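Local coordinates for protein putative deoxyribonuclease yjjV (Escherichia coli, PDB 1ZZM) that probably hydrolyses ester bonds as a TatD-type, metal-dependent hydrolase that binds two divalent metal cations at its active site, at residues A[12-17]-A[43-48]; A[158-163]-A[186-191]. One frame throughout, in Å; residues are numbered along the deposited sequence.

Contact 1: A[12-17]-A[43-48]; sequences FDFPPF and AENFAR
Asp-13 and Arg-48 form a salt bridge between the loop that follows strand 5-7 and the first turn of helix 46-55. A single carboxylate oxygen does the work: NE of Arg-48 donates to OD2 of Asp-13 over 2.8 Å, meeting it on the anti side, and NH2 adds a weak bond to the same oxygen. With both bonds on OD2 and the two planes 81° apart, this is not the flat two-oxygen pairing. Arg-48 reaches this position with its chain extended from CG to NE.

The tip of the arginine also makes a cation-pi contact. NH2 lies over the centre of the Phe-14 ring, 3.4 Å above its plane, while CZ is 4.8 Å from the ring centroid; the guanidinium stands nearly upright on the ring, edge toward it. Its own faces are sandwiched between oxygens, the backbone O of Asp-13 on one and OD1 of Asn-45 on the other, each 3.4 Å from the plane.

Water completes the polar network, donating to OD2 of Asp-13 at 2.8 Å and accepting from ND2 of Asn-45 at 3.1 Å. That amide nitrogen also makes a weak hydrogen bond to Thr-41.

An alanine in place of Arg-48 would probably leave the buried Asp-13 carboxylate without its counter-charge and the Phe-14 ring freer to turn.

Phe-14 lines a pocket holding a polyethylene glycol, probably from the crystallisation liquor, and lies about 4 Å from the metal ligand His-11, side chain to side chain. The cation probably offsets a buried acid's charge and, covering one ring face, is likely to steady this pocket aromatic near the metal site.

Contact 2: A[158-163]-A[186-191]; sequences GFSGSL and RASKTR
Ser-160 and Thr-190 bring the two backbones to within 5.6 Å, CA to CA, where the loop after strand 154-156 passes the first residue of helix 190-196. The two branches of Thr-190 divide the work. OG1, anti to the carbonyl carbon (chi1 -61°), meets OG of Ser-160 in a hydrogen bond of 3.1 Å in which either hydroxyl could be the donor. OG of Ser-188 lies 2.9 Å from the same OG1, so three hydroxyls gather around the start of the helix, and the backbone N of Gly-161 is 3.2 Å from OG1 of Thr-190.

Both segments follow strands of the parallel sheet in the TIM-barrel-like fold of this family: 158-163 connects strand 154-156 to helix 163-171, whereas residues 186-191 form the end of the connection from strand 175-178 and the start of helix 190-196. The contact therefore ties together successive beta-alpha connections.

The methyl branch turns to Phe-159: CG2 of Thr-190 lies 3.5 Å from its carbonyl O and meets the ring obliquely, 4.3 Å from CD2. That ring is stacked with His-138 and also packs on Val-193 of helix 190-196 and on Phe-169 of helix 163-171. At Gly-161, with phi 163° and psi -161°, a CB would be jammed against the carbonyl O of Ser-160 and crowded by CZ of Phe-159.

Contact 1 closes before contact 2 opens along the chain, and the two lie on opposite sides of the chain's centre, 28 Å apart between centres and about 14 Å between nearest atoms. They share no strand or helix. Contact 1 joins connections that follow neighbouring strands 5-7 and 33-39 of the three-stranded parallel sheet; contact 2 joins connections following neighbouring strands 154-156 and 175-178 of the five-stranded one. Each thus links adjacent beta-alpha connections of one TIM-barrel-like domain. Each also begins close in sequence to a metal ligand, His-11 and His-157, which bind the first and the second metal respectively, so each contact lies just beyond a ligand of a different metal.

Contact 1: A[12-17]-A[43-48]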
loop_
_atom_site.group_PDB
_atom_site.type_symbol
_atom_site.label_atom_id
_atom_site.label_comp_id
_atom_site.label_asym_id
_atom_site.label_seq_id
_atom_site.Cartn_x
_atom_site.Cartn_y
_atom_site.Cartn_z
ATOM N N PHE A 12 -7.144 -7.600 -2.767
ATOM C CA PHE A 12 -7.743 -8.921 -2.587
ATOM C C PHE A 12 -9.223 -9.055 -2.942
ATOM O O PHE A 12 -9.758 -10.168 -2.906
ATOM C CB PHE A 12 -7.531 -9.323 -1.138
ATOM C CG PHE A 12 -7.547 -10.808 -0.899
ATOM C CD1 PHE A 12 -6.470 -11.589 -1.275
ATOM C CD2 PHE A 12 -8.636 -11.412 -0.260
ATOM C CE1 PHE A 12 -6.459 -12.972 -1.024
ATOM C CE2 PHE A 12 -8.645 -12.797 -0.001
ATOM C CZ PHE A 12 -7.563 -13.575 -0.383
ATOM N N ASP A 13 -9.888 -7.947 -3.266
ATOM C CA ASP A 13 -11.300 -7.983 -3.641
ATOM C C ASP A 13 -11.462 -8.094 -5.160
ATOM O O ASP A 13 -12.579 -8.135 -5.673
ATOM C CB ASP A 13 -12.049 -6.739 -3.127
ATOM C CG ASP A 13 -11.405 -5.430 -3.558
ATOM O OD1 ASP A 13 -10.164 -5.309 -3.507
ATOM O OD2 ASP A 13 -12.169 -4.519 -3.925
ATOM N N PHE A 14 -10.345 -8.117 -5.870
ATOM C CA PHE A 14 -10.373 -8.275 -7.327
ATOM C C PHE A 14 -9.961 -9.695 -7.725
ATOM O O PHE A 14 -9.430 -10.457 -6.909
ATOM C CB PHE A 14 -9.370 -7.331 -7.987
ATOM C CG PHE A 14 -9.807 -5.895 -8.042
ATOM C CD1 PHE A 14 -9.735 -5.074 -6.907
ATOM C CD2 PHE A 14 -10.305 -5.360 -9.231
ATOM C CE1 PHE A 14 -10.169 -3.723 -6.963
ATOM C CE2 PHE A 14 -10.731 -4.028 -9.296
ATOM C CZ PHE A 14 -10.668 -3.202 -8.164
ATOM N N PRO A 15 -10.149 -10.051 -9.016
ATOM C CA PRO A 15 -9.770 -11.377 -9.531
ATOM C C PRO A 15 -8.239 -11.432 -9.485
ATOM O O PRO A 15 -7.575 -10.418 -9.708
ATOM C CB PRO A 15 -10.259 -11.349 -10.997
ATOM C CG PRO A 15 -11.351 -10.297 -11.008
ATOM C CD PRO A 15 -10.798 -9.232 -10.062
ATOM N N PRO A 16 -7.643 -12.619 -9.317
ATOM C CA PRO A 16 -8.207 -13.964 -9.171
ATOM C C PRO A 16 -8.639 -14.359 -7.759
ATOM O O PRO A 16 -9.072 -15.499 -7.547
ATOM C CB PRO A 16 -7.066 -14.845 -9.673
ATOM C CG PRO A 16 -5.875 -14.175 -9.068
ATOM C CD PRO A 16 -6.169 -12.667 -9.312
ATOM N N PHE A 17 -8.572 -13.434 -6.797
ATOM C CA PHE A 17 -8.909 -13.783 -5.407
ATOM C C PHE A 17 -10.395 -13.796 -5.077
ATOM O O PHE A 17 -10.848 -14.540 -4.184
ATOM C CB PHE A 17 -8.169 -12.826 -4.449
ATOM C CG PHE A 17 -6.779 -12.503 -4.902
ATOM C CD1 PHE A 17 -5.797 -13.491 -4.930
ATOM C CD2 PHE A 17 -6.473 -11.236 -5.392
ATOM C CE1 PHE A 17 -4.530 -13.226 -5.451
ATOM C CE2 PHE A 17 -5.209 -10.953 -5.911
ATOM C CZ PHE A 17 -4.233 -11.948 -5.950
ATOM N N ALA A 43 -15.713 4.078 -4.062
ATOM C CA ALA A 43 -16.835 3.922 -3.129
ATOM C C ALA A 43 -17.699 2.705 -3.412
ATOM O O ALA A 43 -18.202 2.089 -2.502
ATOM C CB ALA A 43 -17.705 5.206 -3.132
ATOM N N GLU A 44 -17.863 2.360 -4.680
ATOM C CA GLU A 44 -18.675 1.207 -5.005
ATOM C C GLU A 44 -18.082 -0.093 -4.448
ATOM O O GLU A 44 -18.813 -1.065 -4.266
ATOM C CB GLU A 44 -18.856 1.109 -6.518
ATOM C CG GLU A 44 -19.451 -0.193 -6.966
ATOM C CD GLU A 44 -19.742 -0.204 -8.453
ATOM O OE1 GLU A 44 -18.804 0.042 -9.247
ATOM O OE2 GLU A 44 -20.910 -0.456 -8.819
ATOM N N ASN A 45 -16.774 -0.110 -4.165
ATOM C CA ASN A 45 -16.128 -1.297 -3.592
ATOM C C ASN A 45 -15.974 -1.231 -2.057
ATOM O O ASN A 45 -15.425 -2.171 -1.467
ATOM C CB ASN A 45 -14.734 -1.513 -4.203
ATOM C CG ASN A 45 -14.795 -1.778 -5.678
ATOM O OD1 ASN A 45 -15.853 -2.124 -6.177
ATOM N ND2 ASN A 45 -13.666 -1.627 -6.393
ATOM N N PHE A 46 -16.437 -0.162 -1.405
ATOM C CA PHE A 46 -16.287 -0.097 0.070
ATOM C C PHE A 46 -16.934 -1.275 0.810
ATOM O O PHE A 46 -16.345 -1.860 1.728
ATOM C CB PHE A 46 -16.857 1.211 0.650
ATOM C CG PHE A 46 -16.069 2.444 0.282
ATOM C CD1 PHE A 46 -14.852 2.342 -0.408
ATOM C CD2 PHE A 46 -16.532 3.706 0.643
ATOM C CE1 PHE A 46 -14.116 3.485 -0.729
ATOM C CE2 PHE A 46 -15.797 4.865 0.324
ATOM C CZ PHE A 46 -14.586 4.745 -0.364
ATOM N N ALA A 47 -18.149 -1.630 0.414
ATOM C CA ALA A 47 -18.839 -2.728 1.059
ATOM C C ALA A 47 -18.091 -4.043 0.972
ATOM O O ALA A 47 -17.963 -4.728 1.964
ATOM C CB ALA A 47 -20.248 -2.897 0.462
ATOM N N ARG A 48 -17.613 -4.410 -0.213
ATOM C CA ARG A 48 -16.910 -5.673 -0.349
ATOM C C ARG A 48 -15.543 -5.716 0.380
ATOM O O ARG A 48 -15.106 -6.779 0.839
ATOM C CB ARG A 48 -16.768 -6.012 -1.828
ATOM C CG ARG A 48 -15.722 -5.227 -2.609
ATOM C CD ARG A 48 -15.859 -5.595 -4.111
ATOM N NE ARG A 48 -14.709 -5.135 -4.889
ATOM C CZ ARG A 48 -14.587 -5.304 -6.199
ATOM N NH1 ARG A 48 -15.550 -5.912 -6.891
ATOM N NH2 ARG A 48 -13.476 -4.930 -6.812
HETATM O O HOH W 1 -11.535 -1.832 -4.119
#

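Contact 2: A[158-163]-A[186-191]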
loop_
_atom_site.group_PDB
_atom_site.type_symbol
_atom_site.label_atom_id
_atom_site.label_comp_id
_atom_site.label_asym_id
_atom_site.label_seq_id
_atom_site.Cartn_x
_atom_site.Cartn_y
_atom_site.Cartn_z
ATOM N N GLY A 158 4.472 0.622 -3.235
ATOM C CA GLY A 158 5.065 0.228 -4.508
ATOM C C GLY A 158 6.045 1.227 -5.048
ATOM O O GLY A 158 6.097 1.474 -6.234
ATOM N N PHE A 159 6.865 1.772 -4.168
ATOM C CA PHE A 159 7.803 2.790 -4.570
ATOM C C PHE A 159 8.809 2.435 -5.660
ATOM O O PHE A 159 9.452 1.379 -5.627
ATOM C CB PHE A 159 8.611 3.287 -3.357
ATOM C CG PHE A 159 9.564 4.412 -3.691
ATOM C CD1 PHE A 159 9.127 5.734 -3.713
ATOM C CD2 PHE A 159 10.891 4.137 -4.046
ATOM C CE1 PHE A 159 9.992 6.776 -4.090
ATOM C CE2 PHE A 159 11.755 5.175 -4.421
ATOM C CZ PHE A 159 11.301 6.489 -4.445
ATOM N N SER A 160 8.921 3.326 -6.632
ATOM C CA SER A 160 9.944 3.183 -7.659
ATOM C C SER A 160 10.349 4.610 -7.938
ATOM O O SER A 160 9.500 5.455 -8.214
ATOM C CB SER A 160 9.431 2.555 -8.948
ATOM O OG SER A 160 10.522 2.525 -9.868
ATOM N N GLY A 161 11.636 4.895 -7.860
ATOM C CA GLY A 161 12.057 6.263 -8.100
ATOM C C GLY A 161 13.445 6.499 -7.593
ATOM O O GLY A 161 14.160 5.556 -7.354
ATOM N N SER A 162 13.805 7.763 -7.401
ATOM C CA SER A 162 15.146 8.134 -6.968
ATOM C C SER A 162 15.372 8.100 -5.461
ATOM O O SER A 162 14.442 8.110 -4.652
ATOM C CB SER A 162 15.473 9.549 -7.468
ATOM O OG SER A 162 14.750 10.528 -6.725
ATOM N N LEU A 163 16.635 8.070 -5.091
ATOM C CA LEU A 163 16.974 8.070 -3.680
ATOM C C LEU A 163 16.472 9.367 -3.053
ATOM O O LEU A 163 15.936 9.361 -1.939
ATOM C CB LEU A 163 18.485 7.965 -3.521
ATOM C CG LEU A 163 18.983 7.908 -2.086
ATOM C CD1 LEU A 163 18.326 6.779 -1.400
ATOM C CD2 LEU A 163 20.489 7.728 -2.064
ATOM N N ARG A 186 17.320 -4.410 -14.007
ATOM C CA ARG A 186 17.575 -3.642 -15.210
ATOM C C ARG A 186 16.485 -2.619 -15.525
ATOM O O ARG A 186 16.619 -1.850 -16.469
ATOM C CB ARG A 186 17.763 -4.605 -16.393
ATOM C CG ARG A 186 18.843 -5.674 -16.146
ATOM C CD ARG A 186 18.828 -6.789 -17.219
ATOM N NE ARG A 186 19.124 -6.286 -18.560
ATOM C CZ ARG A 186 19.250 -7.056 -19.637
ATOM N NH1 ARG A 186 19.104 -8.374 -19.540
ATOM N NH2 ARG A 186 19.527 -6.509 -20.815
ATOM N N ALA A 187 15.426 -2.579 -14.727
ATOM C CA ALA A 187 14.315 -1.659 -14.998
ATOM C C ALA A 187 14.416 -0.288 -14.346
ATOM O O ALA A 187 13.746 0.655 -14.771
ATOM C CB ALA A 187 12.995 -2.318 -14.600
ATOM N N SER A 188 15.229 -0.181 -13.306
ATOM C CA SER A 188 15.414 1.084 -12.605
ATOM C C SER A 188 16.515 0.910 -11.581
ATOM O O SER A 188 17.120 -0.161 -11.468
ATOM C CB SER A 188 14.129 1.532 -11.874
ATOM O OG SER A 188 13.914 0.789 -10.675
ATOM N N LYS A 189 16.745 1.963 -10.807
ATOM C CA LYS A 189 17.776 1.941 -9.785
ATOM C C LYS A 189 17.115 1.882 -8.409
ATOM O O LYS A 189 17.717 2.231 -7.380
ATOM C CB LYS A 189 18.647 3.193 -9.906
ATOM C CG LYS A 189 19.331 3.343 -11.265
ATOM C CD LYS A 189 20.144 2.100 -11.618
ATOM C CE LYS A 189 21.193 1.797 -10.548
ATOM N NZ LYS A 189 21.857 0.471 -10.764
ATOM N N THR A 190 15.871 1.428 -8.387
ATOM C CA THR A 190 15.161 1.341 -7.125
ATOM C C THR A 190 15.808 0.361 -6.135
ATOM O O THR A 190 15.754 0.565 -4.906
ATOM C CB THR A 190 13.682 1.008 -7.360
ATOM O OG1 THR A 190 13.095 2.049 -8.143
ATOM C CG2 THR A 190 12.918 0.935 -6.014
ATOM N N ARG A 191 16.458 -0.685 -6.635
ATOM C CA ARG A 191 17.101 -1.625 -5.722
ATOM C C ARG A 191 18.177 -0.918 -4.909
ATOM O O ARG A 191 18.331 -1.184 -3.712
ATOM C CB ARG A 191 17.731 -2.808 -6.488
ATOM C CG ARG A 191 16.710 -3.699 -7.196
ATOM C CD ARG A 191 17.375 -4.551 -8.299
ATOM N NE ARG A 191 18.516 -5.347 -7.842
ATOM C CZ ARG A 191 18.430 -6.511 -7.194
ATOM N NH1 ARG A 191 17.252 -7.033 -6.904
ATOM N NH2 ARG A 191 19.532 -7.177 -6.852
#